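Local coordinates for protein soluble lytic murein transglycosylase (Pseudomonas aeruginosa, PDB 5OHU) that turns over bacterial cell-wall peptidoglycan as a lytic transglycosylase, acting both exolytically and endolytically, at residues Lys487-His492 / Tyr557-His562; Phe534-Ala539 / Ile551-Ala556. One frame throughout, in Å; residues are numbered along the deposited sequence.

Contact 1: residues Lys487-His492 / Tyr557-His562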
loop_
_atom_site.group_PDB
_atom_site.type_symbol
_atom_site.label_atom_id
_atom_site.label_comp_id
_atom_site.label_asym_id
_atom_site.label_seq_id
_atom_site.Cartn_x
_atom_site.Cartn_y
_atom_site.Cartn_z
ATOM N N LYS A 487 -17.633 -20.617 18.389
ATOM C CA LYS A 487 -18.631 -21.637 18.679
ATOM C C LYS A 487 -19.974 -21.004 19.017
ATOM O O LYS A 487 -21.003 -21.388 18.456
ATOM C CB LYS A 487 -18.151 -22.525 19.828
ATOM C CG LYS A 487 -19.154 -23.612 20.192
ATOM C CD LYS A 487 -18.533 -24.724 21.017
ATOM C CE LYS A 487 -19.616 -25.542 21.685
ATOM N NZ LYS A 487 -20.584 -24.661 22.414
ATOM N N ASN A 488 -19.973 -20.021 19.934
ATOM C CA ASN A 488 -21.193 -19.290 20.289
ATOM C C ASN A 488 -21.902 -18.700 19.076
ATOM O O ASN A 488 -23.137 -18.728 18.998
ATOM C CB ASN A 488 -20.873 -18.171 21.279
ATOM C CG ASN A 488 -20.491 -18.690 22.653
ATOM O OD1 ASN A 488 -20.508 -19.895 22.915
ATOM N ND2 ASN A 488 -20.122 -17.773 23.535
ATOM N N ARG A 489 -21.153 -18.150 18.124
ATOM C CA ARG A 489 -21.765 -17.500 16.972
ATOM C C ARG A 489 -21.913 -18.428 15.766
ATOM O O ARG A 489 -22.284 -17.965 14.685
ATOM C CB ARG A 489 -20.959 -16.246 16.598
ATOM C CG ARG A 489 -20.866 -15.218 17.723
ATOM C CD ARG A 489 -22.159 -14.455 17.883
ATOM N NE ARG A 489 -23.074 -15.088 18.850
ATOM C CZ ARG A 489 -22.916 -15.119 20.178
ATOM N NH1 ARG A 489 -21.871 -14.536 20.752
ATOM N NH2 ARG A 489 -23.819 -15.728 20.929
ATOM N N GLY A 490 -21.617 -19.716 15.915
ATOM C CA GLY A 490 -21.807 -20.634 14.795
ATOM C C GLY A 490 -20.853 -20.470 13.628
ATOM O O GLY A 490 -21.228 -20.747 12.476
ATOM N N LEU A 491 -19.620 -20.043 13.894
ATOM C CA LEU A 491 -18.629 -19.825 12.849
ATOM C C LEU A 491 -17.547 -20.893 12.885
ATOM O O LEU A 491 -17.219 -21.429 13.948
ATOM C CB LEU A 491 -17.965 -18.446 12.984
ATOM C CG LEU A 491 -18.937 -17.270 13.088
ATOM C CD1 LEU A 491 -18.165 -15.972 13.202
ATOM C CD2 LEU A 491 -19.819 -17.230 11.874
ATOM N N HIS A 492 -16.998 -21.199 11.705
ATOM C CA HIS A 492 -15.767 -21.982 11.654
ATOM C C HIS A 492 -14.699 -21.192 12.390
ATOM O O HIS A 492 -14.433 -20.036 12.048
ATOM C CB HIS A 492 -15.328 -22.252 10.205
ATOM C CG HIS A 492 -16.312 -23.026 9.376
ATOM N ND1 HIS A 492 -16.025 -23.455 8.096
ATOM C CD2 HIS A 492 -17.577 -23.438 9.629
ATOM C CE1 HIS A 492 -17.064 -24.103 7.601
ATOM N NE2 HIS A 492 -18.023 -24.104 8.508
ATOM N N TYR A 557 -20.299 -9.412 15.076
ATOM C CA TYR A 557 -20.453 -8.691 13.815
ATOM C C TYR A 557 -20.138 -9.589 12.621
ATOM O O TYR A 557 -20.885 -9.614 11.635
ATOM C CB TYR A 557 -19.560 -7.448 13.796
ATOM C CG TYR A 557 -19.613 -6.777 12.450
ATOM C CD1 TYR A 557 -20.717 -6.006 12.094
ATOM C CD2 TYR A 557 -18.576 -6.923 11.539
ATOM C CE1 TYR A 557 -20.788 -5.398 10.865
ATOM C CE2 TYR A 557 -18.635 -6.322 10.301
ATOM C CZ TYR A 557 -19.745 -5.561 9.971
ATOM O OH TYR A 557 -19.828 -4.965 8.740
ATOM N N LEU A 558 -19.051 -10.354 12.708
ATOM C CA LEU A 558 -18.691 -11.278 11.638
ATOM C C LEU A 558 -19.811 -12.282 11.364
ATOM O O LEU A 558 -20.055 -12.655 10.209
ATOM C CB LEU A 558 -17.391 -11.991 12.009
ATOM C CG LEU A 558 -16.743 -12.938 11.003
ATOM C CD1 LEU A 558 -16.473 -12.239 9.681
ATOM C CD2 LEU A 558 -15.458 -13.488 11.594
ATOM N N SER A 559 -20.523 -12.714 12.407
ATOM C CA SER A 559 -21.600 -13.671 12.179
ATOM C C SER A 559 -22.793 -13.018 11.491
ATOM O O SER A 559 -23.516 -13.694 10.754
ATOM C CB SER A 559 -22.022 -14.324 13.496
ATOM O OG SER A 559 -22.836 -13.447 14.249
ATOM N N GLN A 560 -23.015 -11.718 11.724
ATOM C CA GLN A 560 -24.054 -10.984 10.997
ATOM C C GLN A 560 -23.741 -10.899 9.507
ATOM O O GLN A 560 -24.605 -11.138 8.659
ATOM C CB GLN A 560 -24.202 -9.572 11.569
ATOM C CG GLN A 560 -25.058 -9.481 12.817
ATOM C CD GLN A 560 -25.203 -8.047 13.323
ATOM O OE1 GLN A 560 -24.219 -7.314 13.468
ATOM N NE2 GLN A 560 -26.442 -7.639 13.579
ATOM N N VAL A 561 -22.519 -10.507 9.163
ATOM C CA VAL A 561 -22.160 -10.473 7.752
ATOM C C VAL A 561 -22.270 -11.878 7.166
ATOM O O VAL A 561 -22.745 -12.070 6.042
ATOM C CB VAL A 561 -20.754 -9.872 7.581
ATOM C CG1 VAL A 561 -20.429 -9.758 6.143
ATOM C CG2 VAL A 561 -20.702 -8.484 8.207
ATOM N N HIS A 562 -21.914 -12.882 7.962
ATOM C CA HIS A 562 -21.956 -14.267 7.514
ATOM C C HIS A 562 -23.384 -14.695 7.166
ATOM O O HIS A 562 -23.632 -15.250 6.085
ATOM C CB HIS A 562 -21.341 -15.139 8.615
ATOM C CG HIS A 562 -21.273 -16.598 8.305
ATOM N ND1 HIS A 562 -22.008 -17.531 9.002
ATOM C CD2 HIS A 562 -20.501 -17.305 7.443
ATOM C CE1 HIS A 562 -21.719 -18.747 8.568
ATOM N NE2 HIS A 562 -20.798 -18.639 7.630
#

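Contact 2: residues Phe534-Ala539 / Ile551-Ala556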
loop_
_atom_site.group_PDB
_atom_site.type_symbol
_atom_site.label_atom_id
_atom_site.label_comp_id
_atom_site.label_asym_id
_atom_site.label_seq_id
_atom_site.Cartn_x
_atom_site.Cartn_y
_atom_site.Cartn_z
ATOM N N PHE A 534 -26.739 -7.570 20.126
ATOM C CA PHE A 534 -26.560 -8.854 20.787
ATOM C C PHE A 534 -26.720 -8.797 22.296
ATOM O O PHE A 534 -26.741 -9.852 22.928
ATOM C CB PHE A 534 -25.182 -9.435 20.467
ATOM C CG PHE A 534 -25.049 -9.937 19.064
ATOM C CD1 PHE A 534 -24.798 -9.054 18.018
ATOM C CD2 PHE A 534 -25.191 -11.290 18.785
ATOM C CE1 PHE A 534 -24.668 -9.508 16.713
ATOM C CE2 PHE A 534 -25.064 -11.764 17.486
ATOM C CZ PHE A 534 -24.794 -10.870 16.443
ATOM N N GLY A 535 -26.829 -7.614 22.891
ATOM C CA GLY A 535 -26.792 -7.540 24.337
ATOM C C GLY A 535 -25.422 -7.811 24.931
ATOM O O GLY A 535 -25.330 -8.258 26.077
ATOM N N ILE A 536 -24.360 -7.551 24.185
ATOM C CA ILE A 536 -22.989 -7.726 24.663
ATOM C C ILE A 536 -22.523 -6.405 25.267
ATOM O O ILE A 536 -22.480 -5.397 24.535
ATOM C CB ILE A 536 -22.057 -8.177 23.539
ATOM C CG1 ILE A 536 -22.484 -9.539 22.995
ATOM C CG2 ILE A 536 -20.606 -8.206 24.018
ATOM C CD1 ILE A 536 -21.737 -9.934 21.742
ATOM N N PRO A 537 -22.147 -6.358 26.538
ATOM C CA PRO A 537 -21.789 -5.081 27.170
ATOM C C PRO A 537 -20.541 -4.462 26.561
ATOM O O PRO A 537 -19.545 -5.144 26.316
ATOM C CB PRO A 537 -21.549 -5.462 28.637
ATOM C CG PRO A 537 -22.295 -6.753 28.834
ATOM C CD PRO A 537 -22.176 -7.468 27.511
ATOM N N LEU A 538 -20.602 -3.147 26.343
ATOM C CA LEU A 538 -19.475 -2.369 25.832
ATOM C C LEU A 538 -19.439 -1.048 26.589
ATOM O O LEU A 538 -20.256 -0.163 26.320
ATOM C CB LEU A 538 -19.603 -2.122 24.332
ATOM C CG LEU A 538 -18.539 -1.192 23.746
ATOM C CD1 LEU A 538 -17.167 -1.771 24.008
ATOM C CD2 LEU A 538 -18.769 -0.955 22.250
ATOM N N ALA A 539 -18.485 -0.910 27.516
ATOM C CA ALA A 539 -18.433 0.280 28.368
ATOM C C ALA A 539 -18.087 1.535 27.573
ATOM O O ALA A 539 -18.715 2.583 27.762
ATOM C CB ALA A 539 -17.429 0.076 29.500
ATOM N N ILE A 551 -12.816 -9.464 20.491
ATOM C CA ILE A 551 -13.188 -10.734 19.878
ATOM C C ILE A 551 -14.681 -10.993 20.024
ATOM O O ILE A 551 -15.330 -11.500 19.102
ATOM C CB ILE A 551 -12.357 -11.869 20.494
ATOM C CG1 ILE A 551 -10.884 -11.664 20.145
ATOM C CG2 ILE A 551 -12.878 -13.236 20.016
ATOM C CD1 ILE A 551 -9.954 -12.635 20.885
ATOM N N ARG A 552 -15.255 -10.649 21.178
ATOM C CA ARG A 552 -16.675 -10.905 21.390
ATOM C C ARG A 552 -17.529 -10.083 20.435
ATOM O O ARG A 552 -18.464 -10.606 19.815
ATOM C CB ARG A 552 -17.054 -10.606 22.837
ATOM C CG ARG A 552 -16.585 -11.661 23.816
ATOM C CD ARG A 552 -16.729 -11.177 25.234
ATOM N NE ARG A 552 -18.119 -11.145 25.650
ATOM C CZ ARG A 552 -18.545 -10.552 26.759
ATOM N NH1 ARG A 552 -17.679 -9.930 27.552
ATOM N NH2 ARG A 552 -19.837 -10.577 27.067
ATOM N N LEU A 553 -17.231 -8.786 20.314
ATOM C CA LEU A 553 -17.949 -7.947 19.359
ATOM C C LEU A 553 -17.575 -8.277 17.926
ATOM O O LEU A 553 -18.441 -8.270 17.048
ATOM C CB LEU A 553 -17.694 -6.469 19.646
ATOM C CG LEU A 553 -18.195 -6.100 21.044
ATOM C CD1 LEU A 553 -17.758 -4.692 21.500
ATOM C CD2 LEU A 553 -19.711 -6.209 21.044
ATOM N N GLY A 554 -16.302 -8.568 17.664
ATOM C CA GLY A 554 -15.910 -8.892 16.301
ATOM C C GLY A 554 -16.531 -10.190 15.806
ATOM O O GLY A 554 -16.952 -10.285 14.649
ATOM N N ALA A 555 -16.585 -11.210 16.667
ATOM C CA ALA A 555 -17.215 -12.472 16.282
ATOM C C ALA A 555 -18.692 -12.278 16.000
ATOM O O ALA A 555 -19.222 -12.841 15.035
ATOM C CB ALA A 555 -17.030 -13.525 17.381
ATOM N N ALA A 556 -19.374 -11.502 16.847
ATOM C CA ALA A 556 -20.790 -11.235 16.632
ATOM C C ALA A 556 -21.019 -10.513 15.307
ATOM O O ALA A 556 -21.834 -10.944 14.486
ATOM C CB ALA A 556 -21.350 -10.424 17.803
#

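Contact 1: residues Lys487-His492 / Tyr557-His562
The hydroxyl of Ser559 faces the side chain of Arg489 but spends its hydrogen bond within its own helix, donating to the carbonyl oxygen of Ala556. Its chi1 of 78° turns OG back between the backbone N and the carbonyl carbon. The serine meets the aliphatic part of the arginine: Arg489 CB is 3.8 Å from Ser559 CB, and Arg489 CD is 3.8 Å from Ser559 OG. A small side chain suits this point, where the two backbones come closest. Gly490, with the positive phi that glycine tolerates, is the C-prime residue of a Schellman motif, in which Leu491 N bonds to Ala486 O and Gly490 N to Lys487 O, after which the chain presents Leu491. That leucine divides its methyls. CD2 sits over one face of the His562 imidazole, a CH-pi contact 4.0 Å from the ring centroid and 27° off the normal, nearest ND1 at 3.6 Å. CD1 meets Leu558 CG at 4.0 Å. His562 also meets the ring of Trp495, and Leu558 packs on Trp495 too. No hydrogen bond crosses between the segments, so the helix ending and the helix beside it are matched by shape and dispersion forces rather than by polar bonds.

Contact 2: residues Phe534-Ala539 / Ile551-Ala556
Phe534 lies beside Ala556, their CA atoms 7.5 Å apart, and two residues on Ile536 lies beside Leu553 at 7.3 Å between CA atoms, so the irregular segment 534-539 runs back along helix 547-564 in the opposite sense. Gly535, with phi 71°, lets the chain leave its helix at once. No hydrogen bond joins the two segments; the carbonyl oxygen of Ile536 is instead bonded to Ser531 OG.

At one end the Phe534 ring lies flat against the helix. Ala556 CB stands above its centre, 3.6 Å from the centroid and 10° off the normal, a CH-pi contact, and a bare methyl is what allows so broad a ring to come this near. Ile536 uses its branches separately. CG2, anti to the backbone N, reaches Leu553 CD2 at 3.7 Å and lies over one face of the Arg552 guanidinium, while CD1 extends to Ala556 CB at 4.0 Å. Pro537 CD adds a contact of 3.9 Å with Arg552 NH2. Farther along, Leu538 crosses Leu553 at about a right angle, CD1 to CD1 at 3.9 Å, and also packs on helix 524-534. Ile536 and the two leucines, with the Phe534-Ala556 pair at the other end, thus pack the loop that joins helix 524-534 to helix 547-564 onto the latter, within the predominantly helical, lysozyme-like SLT domain.

How the contacts relate
Following the chain from the N terminus, helix 479-488 ends in the turn of contact 1, and helix 493-504 follows. Helix 524-534 then runs into the loop of contact 2, which folds back on helix 547-564 after only 11 intervening residues. The same helix continues into 557-562, where contact 1 closes a much longer loop of 64 residues; contact 2 is therefore nested inside contact 1. The two adjoin directly, their centres about 12 Å apart: Arg489 CD packs on Ala556 CA at 3.7 Å, and Gln560 CD on Phe534 CE1 at 3.7 Å. Helix 547-564 is thus the shared element, against which the C-terminal ends of helices 479-488 and 524-534 both pack.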